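Local coordinates for putative 2,5-diketo-D-gluconic acid reductase B (Sinorhizobium meliloti, PDB 3UP8), which probably reduces small carbonyl compounds such as methylglyoxal with NADPH, as a member of the aldo/keto reductase family, at residues 34-38 against 260-264; 128-132 against 289-294. All blocks are in the same frame, centred on the assembly; numbering follows the deposited sequence.

Contact 1 (34-38 against 260-264)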
ATOM      1  N   ILE A  34      -1.724  -0.232  10.488  1.00 16.87           N
ATOM      2  CA  ILE A  34      -0.742  -0.278   9.443  1.00 16.16           C
ATOM      3  C   ILE A  34       0.066   1.012   9.542  1.00 15.90           C
ATOM      4  O   ILE A  34      -0.524   2.097   9.577  1.00 16.22           O
ATOM      5  CB  ILE A  34      -1.447  -0.383   8.091  1.00 15.92           C
ATOM      6  CG1 ILE A  34      -2.324  -1.647   8.054  1.00 16.74           C
ATOM      7  CG2 ILE A  34      -0.422  -0.347   6.933  1.00 15.56           C
ATOM      8  CD1 ILE A  34      -3.132  -1.810   6.777  1.00 16.75           C
ATOM      9  N   PRO A  35       1.412   0.904   9.612  1.00 15.61           N
ATOM     10  CA  PRO A  35       2.223   2.135   9.637  1.00 15.31           C
ATOM     11  C   PRO A  35       1.934   3.017   8.411  1.00 15.00           C
ATOM     12  O   PRO A  35       1.904   2.517   7.292  1.00 14.52           O
ATOM     13  CB  PRO A  35       3.671   1.612   9.626  1.00 14.96           C
ATOM     14  CG  PRO A  35       3.586   0.218  10.152  1.00 15.23           C
ATOM     15  CD  PRO A  35       2.247  -0.310   9.679  1.00 15.30           C
ATOM     16  N   ALA A  36       1.706   4.313   8.634  1.00 15.02           N
ATOM     17  CA  ALA A  36       1.242   5.232   7.572  1.00 14.78           C
ATOM     18  C   ALA A  36       2.154   5.310   6.344  1.00 15.44           C
ATOM     19  O   ALA A  36       1.682   5.582   5.238  1.00 15.16           O
ATOM     20  CB  ALA A  36       0.983   6.630   8.135  1.00 14.82           C
ATOM     21  N   LEU A  37       3.452   5.077   6.534  1.00 15.26           N
ATOM     22  CA  LEU A  37       4.375   5.072   5.418  1.00 16.48           C
ATOM     23  C   LEU A  37       5.025   3.703   5.311  1.00 16.77           C
ATOM     24  O   LEU A  37       5.556   3.176   6.285  1.00 17.29           O
ATOM     25  CB  LEU A  37       5.443   6.168   5.566  1.00 16.74           C
ATOM     26  CG  LEU A  37       6.624   6.167   4.569  1.00 17.84           C
ATOM     27  CD1 LEU A  37       6.166   6.515   3.153  1.00 17.60           C
ATOM     28  CD2 LEU A  37       7.678   7.160   5.050  1.00 19.48           C
ATOM     29  N   GLY A  38       4.967   3.142   4.112  1.00 17.22           N
ATOM     30  CA  GLY A  38       5.509   1.834   3.846  1.00 17.15           C
ATOM     31  C   GLY A  38       6.508   1.883   2.717  1.00 17.39           C
ATOM     32  O   GLY A  38       6.475   2.784   1.877  1.00 17.15           O
ATOM     33  N   ASN A 260      11.873  10.869   1.363  1.00 36.90           N
ATOM     34  CA  ASN A 260      10.521  10.311   1.487  1.00 36.19           C
ATOM     35  C   ASN A 260      10.099  10.062   2.942  1.00 35.53           C
ATOM     36  O   ASN A 260       8.929  10.223   3.298  1.00 35.11           O
ATOM     37  CB  ASN A 260      10.396   9.024   0.666  1.00 36.43           C
ATOM     38  CG  ASN A 260      10.318   9.283  -0.834  1.00 36.87           C
ATOM     39  OD1 ASN A 260      10.736  10.334  -1.324  1.00 37.82           O
ATOM     40  ND2 ASN A 260       9.775   8.320  -1.570  1.00 37.32           N
ATOM     41  N   PHE A 261      11.069   9.695   3.772  1.00 34.94           N
ATOM     42  CA  PHE A 261      10.841   9.403   5.187  1.00 34.49           C
ATOM     43  C   PHE A 261      10.533  10.660   6.005  1.00 34.12           C
ATOM     44  O   PHE A 261       9.801  10.600   7.000  1.00 33.70           O
ATOM     45  CB  PHE A 261      12.070   8.696   5.753  1.00 34.47           C
ATOM     46  CG  PHE A 261      11.855   8.067   7.096  1.00 35.04           C
ATOM     47  CD1 PHE A 261      11.127   6.888   7.219  1.00 34.96           C
ATOM     48  CD2 PHE A 261      12.406   8.642   8.239  1.00 34.90           C
ATOM     49  CE1 PHE A 261      10.939   6.290   8.471  1.00 34.95           C
ATOM     50  CE2 PHE A 261      12.224   8.057   9.487  1.00 35.60           C
ATOM     51  CZ  PHE A 261      11.487   6.873   9.601  1.00 35.46           C
ATOM     52  N   ALA A 262      11.087  11.792   5.570  1.00 33.55           N
ATOM     53  CA  ALA A 262      10.946  13.066   6.281  1.00 33.33           C
ATOM     54  C   ALA A 262       9.660  13.815   5.914  1.00 33.11           C
ATOM     55  O   ALA A 262       9.705  14.957   5.440  1.00 33.27           O
ATOM     56  CB  ALA A 262      12.166  13.937   6.023  1.00 33.42           C
ATOM     57  N   ILE A 263       8.512  13.178   6.137  1.00 32.32           N
ATOM     58  CA  ILE A 263       7.223  13.779   5.781  1.00 31.55           C
ATOM     59  C   ILE A 263       6.330  13.971   6.991  1.00 31.89           C
ATOM     60  O   ILE A 263       5.163  14.344   6.858  1.00 31.98           O
ATOM     61  CB  ILE A 263       6.469  12.957   4.693  1.00 31.67           C
ATOM     62  CG1 ILE A 263       6.160  11.530   5.192  1.00 30.12           C
ATOM     63  CG2 ILE A 263       7.270  12.948   3.387  1.00 30.54           C
ATOM     64  CD1 ILE A 263       5.276  10.673   4.244  1.00 29.31           C
ATOM     65  N   PHE A 264       6.866  13.713   8.176  1.00 32.40           N
ATOM     66  CA  PHE A 264       6.096  13.937   9.396  1.00 33.40           C
ATOM     67  C   PHE A 264       6.608  15.174  10.137  1.00 34.81           C
ATOM     68  O   PHE A 264       6.129  15.499  11.224  1.00 34.94           O
ATOM     69  CB  PHE A 264       6.062  12.671  10.269  1.00 33.02           C
ATOM     70  CG  PHE A 264       5.506  11.467   9.551  1.00 31.44           C
ATOM     71  CD1 PHE A 264       4.133  11.315   9.383  1.00 30.42           C
ATOM     72  CD2 PHE A 264       6.359  10.511   9.002  1.00 30.84           C
ATOM     73  CE1 PHE A 264       3.608  10.220   8.692  1.00 29.56           C
ATOM     74  CE2 PHE A 264       5.844   9.407   8.309  1.00 31.00           C
ATOM     75  CZ  PHE A 264       4.464   9.265   8.154  1.00 30.04           C
TER
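The nearest pair of CA atoms across the two segments, Leu37 and Phe261, is 7.8 Å apart, where residues 34-38 enter a strand and residues 260-264 follow on from helix 254-261. The second segment bends in an inverse gamma turn centred on Ala262, which brings Ile263 and Phe264 back to face the strand. Leu37 does most of the bridging. With its CG anti to the backbone N (chi1 171°), it reaches outward and sets CD2 against the backbone of Asn260 and Phe261, 3.7 Å from Asn260 O and 3.9 Å from Phe261 CA. The same methyl touches Phe261 CD1 and lies 4.3 Å from Ile263 CD1. This is the (beta/alpha)8 barrel of the aldo/keto reductases: strand 37-40 is its first strand, running beside the eighth, 245-249, and helix 254-261 follows that eighth strand on the outside of the barrel. Closer to its own backbone, Leu37 presents CB to Phe264 CZ at the edge of the ring, near its plane, 4.2 Å away, while Ala36 CB also reaches CZ. Ile263 CG1 lies over one face of the Phe264 ring, toward its rim. Val240 of helix 231-240 touches both Ala36 and Phe264.

Contact 2 (128-132 against 289-294). With ACT (acetate ion), chain C.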
ATOM      1  N   HIS A 128      -4.743  -9.256  -5.168  1.00 12.70           N
ATOM      2  CA  HIS A 128      -4.025  -8.226  -5.929  1.00 13.86           C
ATOM      3  C   HIS A 128      -4.919  -7.436  -6.889  1.00 13.59           C
ATOM      4  O   HIS A 128      -4.798  -6.218  -6.992  1.00 13.99           O
ATOM      5  CB  HIS A 128      -2.831  -8.854  -6.676  1.00 13.52           C
ATOM      6  CG  HIS A 128      -1.719  -7.894  -6.955  1.00 14.78           C
ATOM      7  ND1 HIS A 128      -0.408  -8.297  -7.094  1.00 14.10           N
ATOM      8  CD2 HIS A 128      -1.716  -6.545  -7.108  1.00 15.04           C
ATOM      9  CE1 HIS A 128       0.353  -7.244  -7.331  1.00 14.35           C
ATOM     10  NE2 HIS A 128      -0.412  -6.168  -7.338  1.00 13.91           N
ATOM     11  N   TRP A 129      -5.828  -8.135  -7.570  1.00 14.31           N
ATOM     12  CA  TRP A 129      -6.737  -7.532  -8.531  1.00 14.16           C
ATOM     13  C   TRP A 129      -8.091  -8.220  -8.419  1.00 14.78           C
ATOM     14  O   TRP A 129      -8.139  -9.403  -8.094  1.00 15.35           O
ATOM     15  CB  TRP A 129      -6.198  -7.671  -9.961  1.00 13.45           C
ATOM     16  CG  TRP A 129      -5.035  -6.762 -10.229  1.00 14.38           C
ATOM     17  CD1 TRP A 129      -3.721  -7.050 -10.052  1.00 13.44           C
ATOM     18  CD2 TRP A 129      -5.096  -5.406 -10.684  1.00 12.94           C
ATOM     19  NE1 TRP A 129      -2.948  -5.958 -10.375  1.00 12.52           N
ATOM     20  CE2 TRP A 129      -3.774  -4.934 -10.756  1.00 13.56           C
ATOM     21  CE3 TRP A 129      -6.145  -4.545 -11.038  1.00 14.41           C
ATOM     22  CZ2 TRP A 129      -3.465  -3.639 -11.171  1.00 13.72           C
ATOM     23  CZ3 TRP A 129      -5.834  -3.251 -11.455  1.00 14.08           C
ATOM     24  CH2 TRP A 129      -4.504  -2.812 -11.500  1.00 12.68           C
ATOM     25  N   PRO A 130      -9.192  -7.490  -8.701  1.00 14.93           N
ATOM     26  CA  PRO A 130     -10.553  -8.069  -8.637  1.00 15.31           C
ATOM     27  C   PRO A 130     -10.946  -8.953  -9.825  1.00 16.11           C
ATOM     28  O   PRO A 130     -11.747  -9.884  -9.652  1.00 16.04           O
ATOM     29  CB  PRO A 130     -11.456  -6.835  -8.601  1.00 15.16           C
ATOM     30  CG  PRO A 130     -10.684  -5.806  -9.360  1.00 15.66           C
ATOM     31  CD  PRO A 130      -9.234  -6.039  -8.965  1.00 14.37           C
ATOM     32  N   GLY A 131     -10.389  -8.663 -11.004  1.00 16.55           N
ATOM     33  CA  GLY A 131     -10.713  -9.389 -12.241  1.00 17.36           C
ATOM     34  C   GLY A 131     -10.224 -10.821 -12.280  1.00 17.92           C
ATOM     35  O   GLY A 131      -9.020 -11.086 -12.242  1.00 16.95           O
ATOM     36  N   SER A 132     -11.182 -11.745 -12.347  1.00 18.31           N
ATOM     37  CA  SER A 132     -10.921 -13.181 -12.277  1.00 19.18           C
ATOM     38  C   SER A 132     -12.214 -13.937 -12.587  1.00 19.63           C
ATOM     39  O   SER A 132     -13.310 -13.457 -12.267  1.00 19.49           O
ATOM     40  CB  SER A 132     -10.460 -13.561 -10.865  1.00 19.27           C
ATOM     41  OG  SER A 132     -10.262 -14.966 -10.744  1.00 19.76           O
ATOM     42  N   PRO A 289      -4.853  -2.591 -16.222  1.00 17.94           N
ATOM     43  CA  PRO A 289      -4.715  -3.787 -17.070  1.00 18.21           C
ATOM     44  C   PRO A 289      -6.053  -4.444 -17.405  1.00 18.32           C
ATOM     45  O   PRO A 289      -6.875  -4.713 -16.523  1.00 18.09           O
ATOM     46  CB  PRO A 289      -3.803  -4.714 -16.258  1.00 18.39           C
ATOM     47  CG  PRO A 289      -3.962  -4.265 -14.852  1.00 19.34           C
ATOM     48  CD  PRO A 289      -4.293  -2.792 -14.875  1.00 18.05           C
ATOM     49  N   GLN A 290      -6.276  -4.659 -18.697  1.00 18.96           N
ATOM     50  CA  GLN A 290      -7.513  -5.263 -19.186  1.00 20.08           C
ATOM     51  C   GLN A 290      -7.696  -6.659 -18.591  1.00 19.89           C
ATOM     52  O   GLN A 290      -6.755  -7.455 -18.556  1.00 20.64           O
ATOM     53  CB  GLN A 290      -7.493  -5.309 -20.724  1.00 20.51           C
ATOM     54  CG  GLN A 290      -8.663  -6.054 -21.373  1.00 23.30           C
ATOM     55  CD  GLN A 290     -10.013  -5.478 -20.994  1.00 27.88           C
ATOM     56  OE1 GLN A 290     -10.993  -6.217 -20.848  1.00 29.74           O
ATOM     57  NE2 GLN A 290     -10.073  -4.150 -20.819  1.00 27.00           N
ATOM     58  N   GLY A 291      -8.899  -6.945 -18.099  1.00 20.11           N
ATOM     59  CA  GLY A 291      -9.189  -8.243 -17.493  1.00 20.38           C
ATOM     60  C   GLY A 291      -9.013  -8.265 -15.978  1.00 20.54           C
ATOM     61  O   GLY A 291      -9.795  -8.897 -15.265  1.00 21.71           O
ATOM     62  N   LEU A 292      -7.994  -7.565 -15.484  1.00 19.49           N
ATOM     63  CA  LEU A 292      -7.681  -7.540 -14.050  1.00 18.36           C
ATOM     64  C   LEU A 292      -8.355  -6.354 -13.377  1.00 17.62           C
ATOM     65  O   LEU A 292      -8.842  -6.452 -12.247  1.00 16.05           O
ATOM     66  CB  LEU A 292      -6.167  -7.421 -13.832  1.00 18.34           C
ATOM     67  CG  LEU A 292      -5.219  -8.455 -14.434  1.00 21.36           C
ATOM     68  CD1 LEU A 292      -3.819  -8.256 -13.902  1.00 21.62           C
ATOM     69  CD2 LEU A 292      -5.688  -9.859 -14.145  1.00 24.16           C
ATOM     70  N   ALA A 293      -8.333  -5.218 -14.068  1.00 16.98           N
ATOM     71  CA  ALA A 293      -8.935  -3.992 -13.557  1.00 17.16           C
ATOM     72  C   ALA A 293     -10.448  -4.130 -13.542  1.00 17.31           C
ATOM     73  O   ALA A 293     -11.012  -4.793 -14.415  1.00 18.43           O
ATOM     74  CB  ALA A 293      -8.514  -2.811 -14.426  1.00 16.86           C
ATOM     75  N   PRO A 294     -11.116  -3.527 -12.555  1.00 17.62           N
ATOM     76  CA  PRO A 294     -12.573  -3.531 -12.571  1.00 17.94           C
ATOM     77  C   PRO A 294     -13.086  -2.342 -13.377  1.00 18.99           C
ATOM     78  O   PRO A 294     -12.292  -1.506 -13.835  1.00 18.34           O
ATOM     79  CB  PRO A 294     -12.914  -3.305 -11.114  1.00 17.85           C
ATOM     80  CG  PRO A 294     -11.831  -2.360 -10.643  1.00 17.31           C
ATOM     81  CD  PRO A 294     -10.589  -2.723 -11.430  1.00 17.25           C
TER
HETATM   82  C   ACT C 276       0.827  -2.921  -8.149  1.00 26.00           C
HETATM   83  O   ACT C 276       1.255  -2.617  -7.014  1.00 26.56           O
HETATM   84  OXT ACT C 276       0.983  -4.104  -8.475  1.00 26.28           O
HETATM   85  CH3 ACT C 276       0.164  -1.947  -9.071  1.00 26.12           C
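Trp129 lays its indole against residues 289-294, and one face takes two aliphatic groups in CH-pi contacts. Pro289 CG stands over the six-membered ring, 3.9 Å from its centroid and 18° off the normal; Leu292 CD1 covers the five-membered ring, 4.2 Å from that centroid. Pro289 CD closes in further, 3.4 Å from Trp129 CH2, and Ala293 CB meets CZ3. With CG anti to the carbonyl carbon (chi1 -73°), the indole stands across the Leu292 side chain at about a right angle. Alongside, Pro130 CG packs 3.7 Å from Pro294 CD. The backbones close the join: Gly131 N donates to Leu292 O at 3.0 Å, 29° out of the carbonyl plane, and Gly131 CA lies 3.2 Å from Gly291 O, where a side chain would clash. Pro289 O curls the second segment by accepting from both Leu292 N and Ala293 N. Were Trp129 cut back to alanine, Pro289 and Leu292 would probably lose the aromatic face they rest on, with a gap opened between the loops. Further out, Tyr101 OH binds Trp129 O and Asn159 ND2 binds His128 O. His128, predicted to bind substrate, gives NE2 to OXT of an acetate at 2.7 Å; Tyr70, the predicted proton donor, also hydrogen-bonds this ion, probably from the crystallisation liquor. The join itself is largely apolar, an indole face covered by aliphatic groups, with a single backbone hydrogen bond between the segments.

Contacts 1 and 2 lie on opposite sides of the chain's centre, their centres 28 Å apart and their nearest atoms about 14 Å apart, so neither touches the other. Along the sequence their segments alternate: 128-132 falls within the span that contact 1 closes, and 289-294 follows it. Contact 1, whose centre is about 11 Å from that of the chain, joins the first barrel strand to the helix after the eighth, away from the predicted catalytic residues. Contact 2 joins the loop after strand 122-127 to the C-terminal loop and borders the predicted active site: the Trp129 side chain is about 7 Å from those of Tyr70, the predicted proton donor, and Lys95, predicted to lower its pKa.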